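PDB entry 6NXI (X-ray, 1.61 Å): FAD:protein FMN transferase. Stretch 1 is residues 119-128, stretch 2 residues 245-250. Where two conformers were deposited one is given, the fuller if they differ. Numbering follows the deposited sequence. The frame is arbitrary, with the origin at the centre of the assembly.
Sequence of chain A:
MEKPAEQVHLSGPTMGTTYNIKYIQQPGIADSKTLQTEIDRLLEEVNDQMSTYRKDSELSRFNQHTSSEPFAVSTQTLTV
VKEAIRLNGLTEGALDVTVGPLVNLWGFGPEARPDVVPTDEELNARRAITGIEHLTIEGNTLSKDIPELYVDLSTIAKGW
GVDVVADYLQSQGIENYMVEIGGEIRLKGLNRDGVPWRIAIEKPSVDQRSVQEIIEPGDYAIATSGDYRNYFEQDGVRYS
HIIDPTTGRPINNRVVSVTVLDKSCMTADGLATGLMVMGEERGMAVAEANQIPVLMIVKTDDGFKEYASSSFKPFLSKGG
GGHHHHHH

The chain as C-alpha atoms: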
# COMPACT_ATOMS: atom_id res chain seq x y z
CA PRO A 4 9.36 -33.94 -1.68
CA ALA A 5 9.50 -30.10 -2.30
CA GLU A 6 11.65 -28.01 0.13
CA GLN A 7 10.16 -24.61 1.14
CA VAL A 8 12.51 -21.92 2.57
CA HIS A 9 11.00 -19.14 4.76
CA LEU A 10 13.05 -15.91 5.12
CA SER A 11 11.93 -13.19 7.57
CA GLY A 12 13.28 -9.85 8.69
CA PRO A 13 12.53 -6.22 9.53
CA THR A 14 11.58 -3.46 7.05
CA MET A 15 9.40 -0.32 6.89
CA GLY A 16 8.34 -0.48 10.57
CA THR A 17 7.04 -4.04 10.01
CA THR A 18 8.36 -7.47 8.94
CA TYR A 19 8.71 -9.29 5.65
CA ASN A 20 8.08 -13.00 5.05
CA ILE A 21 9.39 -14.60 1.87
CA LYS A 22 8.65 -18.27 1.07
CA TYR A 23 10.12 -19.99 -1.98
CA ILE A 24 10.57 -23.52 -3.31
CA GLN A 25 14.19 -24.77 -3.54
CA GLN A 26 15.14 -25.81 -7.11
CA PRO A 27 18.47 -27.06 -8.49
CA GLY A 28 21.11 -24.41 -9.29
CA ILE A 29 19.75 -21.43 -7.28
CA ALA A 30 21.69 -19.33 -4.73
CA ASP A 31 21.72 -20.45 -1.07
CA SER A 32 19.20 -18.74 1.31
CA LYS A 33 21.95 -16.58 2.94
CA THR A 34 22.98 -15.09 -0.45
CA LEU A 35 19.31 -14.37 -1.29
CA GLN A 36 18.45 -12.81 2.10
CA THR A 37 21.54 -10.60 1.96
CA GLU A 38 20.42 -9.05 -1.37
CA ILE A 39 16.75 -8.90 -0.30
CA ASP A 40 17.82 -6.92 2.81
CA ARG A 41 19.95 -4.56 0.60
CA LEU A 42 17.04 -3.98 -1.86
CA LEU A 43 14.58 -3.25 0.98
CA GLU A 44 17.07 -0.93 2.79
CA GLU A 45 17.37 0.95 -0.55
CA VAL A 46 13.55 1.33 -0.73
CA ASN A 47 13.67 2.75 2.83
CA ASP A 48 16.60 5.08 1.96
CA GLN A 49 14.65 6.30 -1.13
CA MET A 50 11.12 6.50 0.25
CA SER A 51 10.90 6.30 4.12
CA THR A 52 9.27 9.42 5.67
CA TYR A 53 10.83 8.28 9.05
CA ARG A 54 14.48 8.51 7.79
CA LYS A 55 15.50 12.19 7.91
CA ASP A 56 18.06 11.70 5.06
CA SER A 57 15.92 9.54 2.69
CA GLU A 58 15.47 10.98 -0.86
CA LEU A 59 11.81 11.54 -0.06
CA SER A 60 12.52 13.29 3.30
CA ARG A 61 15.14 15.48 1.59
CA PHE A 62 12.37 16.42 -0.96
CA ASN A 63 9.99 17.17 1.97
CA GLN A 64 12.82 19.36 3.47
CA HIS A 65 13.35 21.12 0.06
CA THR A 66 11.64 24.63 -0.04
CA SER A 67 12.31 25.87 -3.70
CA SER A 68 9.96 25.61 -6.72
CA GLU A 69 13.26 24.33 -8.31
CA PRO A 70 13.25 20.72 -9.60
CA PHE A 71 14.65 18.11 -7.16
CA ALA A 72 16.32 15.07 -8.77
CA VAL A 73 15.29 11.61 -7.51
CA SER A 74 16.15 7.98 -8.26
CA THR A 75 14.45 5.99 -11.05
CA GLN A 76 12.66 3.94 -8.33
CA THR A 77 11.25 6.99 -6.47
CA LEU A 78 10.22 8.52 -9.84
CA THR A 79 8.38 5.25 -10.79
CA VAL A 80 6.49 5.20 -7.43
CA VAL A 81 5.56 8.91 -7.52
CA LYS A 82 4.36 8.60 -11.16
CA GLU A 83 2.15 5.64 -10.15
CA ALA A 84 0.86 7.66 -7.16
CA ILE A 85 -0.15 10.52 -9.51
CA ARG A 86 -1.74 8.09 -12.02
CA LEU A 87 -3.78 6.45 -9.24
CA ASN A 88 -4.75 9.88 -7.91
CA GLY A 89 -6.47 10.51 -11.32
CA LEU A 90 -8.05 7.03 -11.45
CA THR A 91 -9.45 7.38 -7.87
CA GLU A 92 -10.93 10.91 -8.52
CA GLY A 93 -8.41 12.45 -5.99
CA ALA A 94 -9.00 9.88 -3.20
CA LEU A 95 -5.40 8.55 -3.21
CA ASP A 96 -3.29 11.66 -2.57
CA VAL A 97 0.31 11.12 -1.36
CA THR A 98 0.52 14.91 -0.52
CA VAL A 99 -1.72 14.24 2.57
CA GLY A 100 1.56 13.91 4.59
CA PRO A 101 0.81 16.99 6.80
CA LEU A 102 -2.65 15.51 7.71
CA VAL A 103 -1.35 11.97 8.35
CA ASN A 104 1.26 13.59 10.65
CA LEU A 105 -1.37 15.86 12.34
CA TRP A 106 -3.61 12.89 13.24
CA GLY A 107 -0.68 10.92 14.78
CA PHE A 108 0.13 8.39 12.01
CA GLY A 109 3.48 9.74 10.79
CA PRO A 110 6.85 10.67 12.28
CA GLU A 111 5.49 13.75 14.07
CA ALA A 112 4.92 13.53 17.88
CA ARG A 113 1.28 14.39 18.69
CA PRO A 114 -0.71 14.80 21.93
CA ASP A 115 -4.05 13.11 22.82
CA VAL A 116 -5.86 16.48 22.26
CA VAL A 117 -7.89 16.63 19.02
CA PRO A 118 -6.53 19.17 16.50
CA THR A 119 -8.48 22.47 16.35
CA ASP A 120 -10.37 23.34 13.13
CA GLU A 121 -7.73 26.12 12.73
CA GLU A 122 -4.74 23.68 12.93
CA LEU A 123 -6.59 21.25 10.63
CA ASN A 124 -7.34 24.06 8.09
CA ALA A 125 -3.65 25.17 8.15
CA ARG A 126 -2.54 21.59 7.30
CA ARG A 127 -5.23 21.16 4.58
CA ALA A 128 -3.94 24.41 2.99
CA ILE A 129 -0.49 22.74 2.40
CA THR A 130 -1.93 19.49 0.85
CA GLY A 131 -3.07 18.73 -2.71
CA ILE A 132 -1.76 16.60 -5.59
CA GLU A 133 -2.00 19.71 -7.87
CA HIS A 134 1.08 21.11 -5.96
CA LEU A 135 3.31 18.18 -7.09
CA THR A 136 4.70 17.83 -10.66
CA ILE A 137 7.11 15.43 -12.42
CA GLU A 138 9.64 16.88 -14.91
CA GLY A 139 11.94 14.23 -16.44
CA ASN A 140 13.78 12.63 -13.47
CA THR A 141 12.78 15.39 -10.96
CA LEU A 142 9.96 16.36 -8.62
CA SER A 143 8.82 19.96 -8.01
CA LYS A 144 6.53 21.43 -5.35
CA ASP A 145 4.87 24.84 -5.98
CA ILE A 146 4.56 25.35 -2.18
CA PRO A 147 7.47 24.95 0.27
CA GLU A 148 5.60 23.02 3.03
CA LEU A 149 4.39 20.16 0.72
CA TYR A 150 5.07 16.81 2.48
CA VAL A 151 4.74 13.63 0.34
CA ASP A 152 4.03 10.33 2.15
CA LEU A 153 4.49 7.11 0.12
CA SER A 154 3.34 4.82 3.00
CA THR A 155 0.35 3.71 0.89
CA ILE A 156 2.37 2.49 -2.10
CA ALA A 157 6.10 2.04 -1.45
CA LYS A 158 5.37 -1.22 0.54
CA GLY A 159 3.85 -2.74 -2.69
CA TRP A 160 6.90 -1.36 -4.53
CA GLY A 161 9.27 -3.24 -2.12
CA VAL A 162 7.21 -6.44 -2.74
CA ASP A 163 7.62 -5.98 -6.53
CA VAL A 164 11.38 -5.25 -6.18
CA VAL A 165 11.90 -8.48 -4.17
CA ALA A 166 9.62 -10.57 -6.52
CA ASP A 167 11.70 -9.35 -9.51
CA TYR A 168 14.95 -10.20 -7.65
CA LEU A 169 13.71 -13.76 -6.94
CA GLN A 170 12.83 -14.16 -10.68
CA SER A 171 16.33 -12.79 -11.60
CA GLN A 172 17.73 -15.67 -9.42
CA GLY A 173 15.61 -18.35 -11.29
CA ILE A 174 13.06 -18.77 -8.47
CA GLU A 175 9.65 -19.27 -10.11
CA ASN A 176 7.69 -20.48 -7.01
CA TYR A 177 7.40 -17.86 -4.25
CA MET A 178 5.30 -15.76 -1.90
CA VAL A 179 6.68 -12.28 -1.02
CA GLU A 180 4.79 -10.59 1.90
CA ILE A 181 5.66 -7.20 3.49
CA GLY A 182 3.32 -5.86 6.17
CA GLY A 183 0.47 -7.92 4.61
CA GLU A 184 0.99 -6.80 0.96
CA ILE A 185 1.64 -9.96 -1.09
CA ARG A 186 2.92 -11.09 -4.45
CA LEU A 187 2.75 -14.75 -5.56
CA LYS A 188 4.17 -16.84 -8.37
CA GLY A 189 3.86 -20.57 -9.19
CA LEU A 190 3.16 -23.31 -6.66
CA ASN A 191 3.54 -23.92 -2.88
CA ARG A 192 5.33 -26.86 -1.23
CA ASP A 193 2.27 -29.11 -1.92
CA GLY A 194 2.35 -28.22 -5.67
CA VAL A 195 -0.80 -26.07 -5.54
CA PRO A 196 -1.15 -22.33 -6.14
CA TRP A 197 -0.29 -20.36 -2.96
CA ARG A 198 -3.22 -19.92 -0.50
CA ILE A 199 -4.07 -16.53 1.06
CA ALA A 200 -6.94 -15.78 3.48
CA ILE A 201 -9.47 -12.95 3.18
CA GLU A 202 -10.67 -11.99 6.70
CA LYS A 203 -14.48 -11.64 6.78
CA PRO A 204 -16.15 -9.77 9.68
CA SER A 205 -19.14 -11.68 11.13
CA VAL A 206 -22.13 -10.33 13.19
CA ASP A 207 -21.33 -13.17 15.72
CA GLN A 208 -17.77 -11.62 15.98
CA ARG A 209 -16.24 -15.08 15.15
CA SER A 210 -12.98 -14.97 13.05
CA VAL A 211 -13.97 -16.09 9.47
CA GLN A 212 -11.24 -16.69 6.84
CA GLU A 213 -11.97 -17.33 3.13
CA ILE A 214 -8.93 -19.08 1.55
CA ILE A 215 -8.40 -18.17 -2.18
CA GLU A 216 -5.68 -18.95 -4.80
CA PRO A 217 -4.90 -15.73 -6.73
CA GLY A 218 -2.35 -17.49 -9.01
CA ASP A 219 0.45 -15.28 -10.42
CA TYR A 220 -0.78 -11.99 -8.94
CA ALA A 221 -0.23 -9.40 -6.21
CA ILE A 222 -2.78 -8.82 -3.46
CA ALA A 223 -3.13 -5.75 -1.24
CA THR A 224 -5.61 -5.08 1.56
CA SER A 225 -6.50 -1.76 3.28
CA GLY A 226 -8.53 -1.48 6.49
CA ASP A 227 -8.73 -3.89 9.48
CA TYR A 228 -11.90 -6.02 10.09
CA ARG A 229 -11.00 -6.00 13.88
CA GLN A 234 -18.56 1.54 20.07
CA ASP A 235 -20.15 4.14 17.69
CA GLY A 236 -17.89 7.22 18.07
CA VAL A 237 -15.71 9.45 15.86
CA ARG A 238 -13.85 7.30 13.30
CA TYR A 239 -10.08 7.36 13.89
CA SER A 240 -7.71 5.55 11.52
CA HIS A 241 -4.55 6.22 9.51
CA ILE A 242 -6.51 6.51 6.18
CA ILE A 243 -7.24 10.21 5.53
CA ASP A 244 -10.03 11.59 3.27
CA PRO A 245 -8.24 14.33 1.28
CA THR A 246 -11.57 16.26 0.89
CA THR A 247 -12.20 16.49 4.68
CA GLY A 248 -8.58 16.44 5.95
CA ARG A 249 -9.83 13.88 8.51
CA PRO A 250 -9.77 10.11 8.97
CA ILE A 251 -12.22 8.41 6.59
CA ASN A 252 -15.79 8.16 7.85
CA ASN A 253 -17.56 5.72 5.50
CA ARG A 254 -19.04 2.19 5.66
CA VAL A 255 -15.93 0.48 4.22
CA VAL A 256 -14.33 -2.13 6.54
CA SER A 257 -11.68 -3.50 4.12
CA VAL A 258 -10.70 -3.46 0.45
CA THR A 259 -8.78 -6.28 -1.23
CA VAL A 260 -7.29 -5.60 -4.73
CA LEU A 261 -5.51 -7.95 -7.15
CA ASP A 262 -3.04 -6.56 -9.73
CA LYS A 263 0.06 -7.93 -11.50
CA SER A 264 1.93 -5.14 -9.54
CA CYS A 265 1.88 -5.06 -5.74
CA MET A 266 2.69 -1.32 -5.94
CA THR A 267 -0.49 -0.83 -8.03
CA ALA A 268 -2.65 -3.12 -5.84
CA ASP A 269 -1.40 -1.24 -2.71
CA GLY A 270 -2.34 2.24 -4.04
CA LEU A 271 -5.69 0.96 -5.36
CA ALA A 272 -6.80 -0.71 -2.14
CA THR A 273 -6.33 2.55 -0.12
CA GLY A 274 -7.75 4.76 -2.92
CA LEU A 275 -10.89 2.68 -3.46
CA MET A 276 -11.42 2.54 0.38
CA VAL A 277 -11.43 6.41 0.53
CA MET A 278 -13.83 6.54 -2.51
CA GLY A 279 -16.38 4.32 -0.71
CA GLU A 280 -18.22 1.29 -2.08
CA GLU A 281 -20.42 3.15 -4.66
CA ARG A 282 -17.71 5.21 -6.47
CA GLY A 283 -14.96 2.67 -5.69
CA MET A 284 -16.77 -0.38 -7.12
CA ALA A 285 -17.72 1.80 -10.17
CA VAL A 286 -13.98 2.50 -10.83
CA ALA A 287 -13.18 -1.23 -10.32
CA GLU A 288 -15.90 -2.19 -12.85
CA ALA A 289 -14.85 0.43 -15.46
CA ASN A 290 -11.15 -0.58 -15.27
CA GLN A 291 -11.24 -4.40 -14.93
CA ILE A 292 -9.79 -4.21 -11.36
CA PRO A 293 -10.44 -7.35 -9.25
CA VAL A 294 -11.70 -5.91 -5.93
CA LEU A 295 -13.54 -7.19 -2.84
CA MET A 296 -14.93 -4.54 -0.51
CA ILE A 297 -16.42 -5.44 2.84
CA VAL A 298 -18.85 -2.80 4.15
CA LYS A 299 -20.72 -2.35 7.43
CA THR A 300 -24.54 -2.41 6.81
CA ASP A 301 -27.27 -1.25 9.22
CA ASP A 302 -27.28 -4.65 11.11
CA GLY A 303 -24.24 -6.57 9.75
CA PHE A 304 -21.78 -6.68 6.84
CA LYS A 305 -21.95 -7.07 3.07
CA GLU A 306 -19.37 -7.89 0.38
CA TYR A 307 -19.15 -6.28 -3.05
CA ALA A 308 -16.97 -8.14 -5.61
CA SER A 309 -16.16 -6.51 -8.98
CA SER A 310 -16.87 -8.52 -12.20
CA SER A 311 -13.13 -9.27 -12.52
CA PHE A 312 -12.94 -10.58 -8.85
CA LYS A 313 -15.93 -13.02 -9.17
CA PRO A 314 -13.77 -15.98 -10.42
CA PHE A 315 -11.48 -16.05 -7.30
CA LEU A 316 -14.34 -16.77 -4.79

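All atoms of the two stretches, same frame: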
# COMPACT_ATOMS: atom_id res chain seq x y z
N THR A 119 -7.49 21.40 16.57
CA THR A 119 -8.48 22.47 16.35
C THR A 119 -8.80 22.53 14.85
O THR A 119 -7.97 22.10 14.01
CB THR A 119 -8.02 23.83 16.88
OG1 THR A 119 -6.95 24.32 16.09
CG2 THR A 119 -7.57 23.78 18.33
N ASP A 120 -9.97 23.08 14.54
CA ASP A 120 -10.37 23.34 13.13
C ASP A 120 -9.32 24.28 12.51
O ASP A 120 -8.97 24.08 11.34
CB ASP A 120 -11.80 23.88 13.05
CG ASP A 120 -12.87 22.80 13.10
OD1 ASP A 120 -12.58 21.68 13.52
OD2 ASP A 120 -14.03 23.12 12.76
N GLU A 121 -8.75 25.20 13.29
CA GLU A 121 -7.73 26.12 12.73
C GLU A 121 -6.44 25.37 12.38
O GLU A 121 -5.88 25.64 11.30
CB GLU A 121 -7.39 27.26 13.69
CG GLU A 121 -8.52 28.23 13.82
CD GLU A 121 -9.59 27.89 14.84
OE1 GLU A 121 -9.66 26.71 15.34
OE2 GLU A 121 -10.36 28.81 15.15
N GLU A 122 -5.95 24.48 13.24
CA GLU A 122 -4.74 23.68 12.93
C GLU A 122 -5.03 22.78 11.74
O GLU A 122 -4.13 22.59 10.86
CB GLU A 122 -4.29 22.84 14.13
CG GLU A 122 -2.94 22.17 13.90
CD GLU A 122 -2.22 21.51 15.06
OE1 GLU A 122 -2.91 20.88 15.89
OE2 GLU A 122 -0.96 21.56 15.11
N LEU A 123 -6.23 22.17 11.74
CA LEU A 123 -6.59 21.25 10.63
C LEU A 123 -6.55 22.07 9.31
O LEU A 123 -5.95 21.62 8.33
CB LEU A 123 -7.97 20.66 10.88
CG LEU A 123 -8.55 19.81 9.77
CD1 LEU A 123 -7.62 18.65 9.47
CD2 LEU A 123 -9.92 19.29 10.13
N ASN A 124 -7.21 23.22 9.30
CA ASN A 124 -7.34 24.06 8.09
C ASN A 124 -5.96 24.47 7.61
O ASN A 124 -5.74 24.48 6.39
CB ASN A 124 -8.31 25.24 8.27
CG ASN A 124 -9.75 24.78 8.24
OD1 ASN A 124 -10.05 23.68 7.79
ND2 ASN A 124 -10.64 25.59 8.79
N ALA A 125 -5.04 24.81 8.51
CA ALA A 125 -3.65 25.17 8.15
C ALA A 125 -2.95 23.99 7.46
O ALA A 125 -2.19 24.18 6.50
CB ALA A 125 -2.88 25.60 9.37
N ARG A 126 -3.21 22.76 7.91
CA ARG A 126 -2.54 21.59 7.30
C ARG A 126 -3.18 21.26 5.96
O ARG A 126 -2.45 20.85 5.05
CB ARG A 126 -2.62 20.38 8.23
CG ARG A 126 -1.86 20.58 9.53
CD ARG A 126 -0.42 20.18 9.48
NE ARG A 126 0.15 20.37 10.82
CZ ARG A 126 0.85 19.45 11.51
NH1 ARG A 126 1.09 18.25 11.01
NH2 ARG A 126 1.36 19.78 12.68
N ARG A 127 -4.50 21.36 5.86
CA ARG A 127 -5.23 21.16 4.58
C ARG A 127 -4.74 22.16 3.54
O ARG A 127 -4.61 21.75 2.37
CB ARG A 127 -6.74 21.31 4.75
CG ARG A 127 -7.36 20.19 5.55
CD ARG A 127 -8.78 20.47 5.89
NE ARG A 127 -9.65 20.21 4.77
CZ ARG A 127 -10.91 20.64 4.73
NH1 ARG A 127 -11.40 21.40 5.69
NH2 ARG A 127 -11.66 20.31 3.70
N ALA A 128 -4.35 23.36 3.95
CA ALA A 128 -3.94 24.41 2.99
C ALA A 128 -2.61 24.03 2.33
O ALA A 128 -2.31 24.64 1.30
CB ALA A 128 -3.84 25.74 3.67
N PRO A 245 -8.87 13.06 1.68
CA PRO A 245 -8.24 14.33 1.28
C PRO A 245 -9.23 15.50 1.23
O PRO A 245 -8.78 16.62 1.39
CB PRO A 245 -7.68 14.01 -0.12
CG PRO A 245 -7.40 12.54 -0.02
CD PRO A 245 -8.63 12.00 0.67
N THR A 246 -10.52 15.22 1.06
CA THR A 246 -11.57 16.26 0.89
C THR A 246 -11.91 16.86 2.26
O THR A 246 -12.10 18.11 2.32
CB THR A 246 -12.79 15.70 0.13
OG1 THR A 246 -13.51 14.75 0.91
CG2 THR A 246 -12.40 15.06 -1.18
N THR A 247 -11.89 16.04 3.30
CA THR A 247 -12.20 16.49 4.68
C THR A 247 -10.94 16.87 5.45
O THR A 247 -11.07 17.62 6.45
CB THR A 247 -13.01 15.44 5.45
OG1 THR A 247 -12.12 14.36 5.70
CG2 THR A 247 -14.26 15.01 4.72
N GLY A 248 -9.78 16.27 5.13
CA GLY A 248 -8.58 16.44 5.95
C GLY A 248 -8.62 15.58 7.19
O GLY A 248 -7.66 15.63 7.98
N ARG A 249 -9.65 14.74 7.32
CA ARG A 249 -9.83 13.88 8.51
C ARG A 249 -9.77 12.40 8.16
O ARG A 249 -10.03 11.99 7.03
CB ARG A 249 -11.18 14.18 9.16
CG ARG A 249 -11.39 15.63 9.54
CD ARG A 249 -12.81 15.84 10.08
NE ARG A 249 -13.00 17.24 10.46
CZ ARG A 249 -12.69 17.75 11.64
NH1 ARG A 249 -12.21 16.97 12.59
NH2 ARG A 249 -12.88 19.03 11.87
N PRO A 250 -9.55 11.54 9.17
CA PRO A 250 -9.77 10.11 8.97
C PRO A 250 -11.09 9.79 8.27
O PRO A 250 -12.14 10.38 8.53
CB PRO A 250 -9.66 9.54 10.36
CG PRO A 250 -8.70 10.48 11.07
CD PRO A 250 -9.05 11.84 10.52

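A short helix lays one side against a tight turn, and three residues, Arg127, Leu123 and Arg249, account for most of the buried surface. The backbones come closest at Arg127 and Gly248, whose CA atoms lie 5.9 Å apart. With Arg127 placed as it is, there is no room for a side chain here: an ideal CB on Gly248 would sit 2.6 Å from Arg127 CD, a clash, and its positive phi also favours glycine.

Asp120, Leu123 and Arg127 recur at helical spacing, so all three can reach the turn. Leu123 points toward it, its CD1 resting 3.4 Å from Gly248 O, while its CD2 lies 3.4 Å from Arg249 NH2, over one face of that guanidinium. The apolar methyl lies over one flat face, while Asp120 OD1 approaches at the polar edge, meeting Arg249 NH2 at 3.1 Å in a salt bridge with a weak hydrogen bond.

Arg127 deals with backbone carbonyls instead. Arg127 NH2 donates a weak hydrogen bond to Thr246 O at 2.6 Å, short but poorly angled (124°), and Thr247 O lies over the guanidinium face. Each stretch also braces itself: Thr119 OG1 caps the helix by accepting from Glu122 N (3.0 Å), and Thr247 OG1 accepts from Arg249 N (3.0 Å).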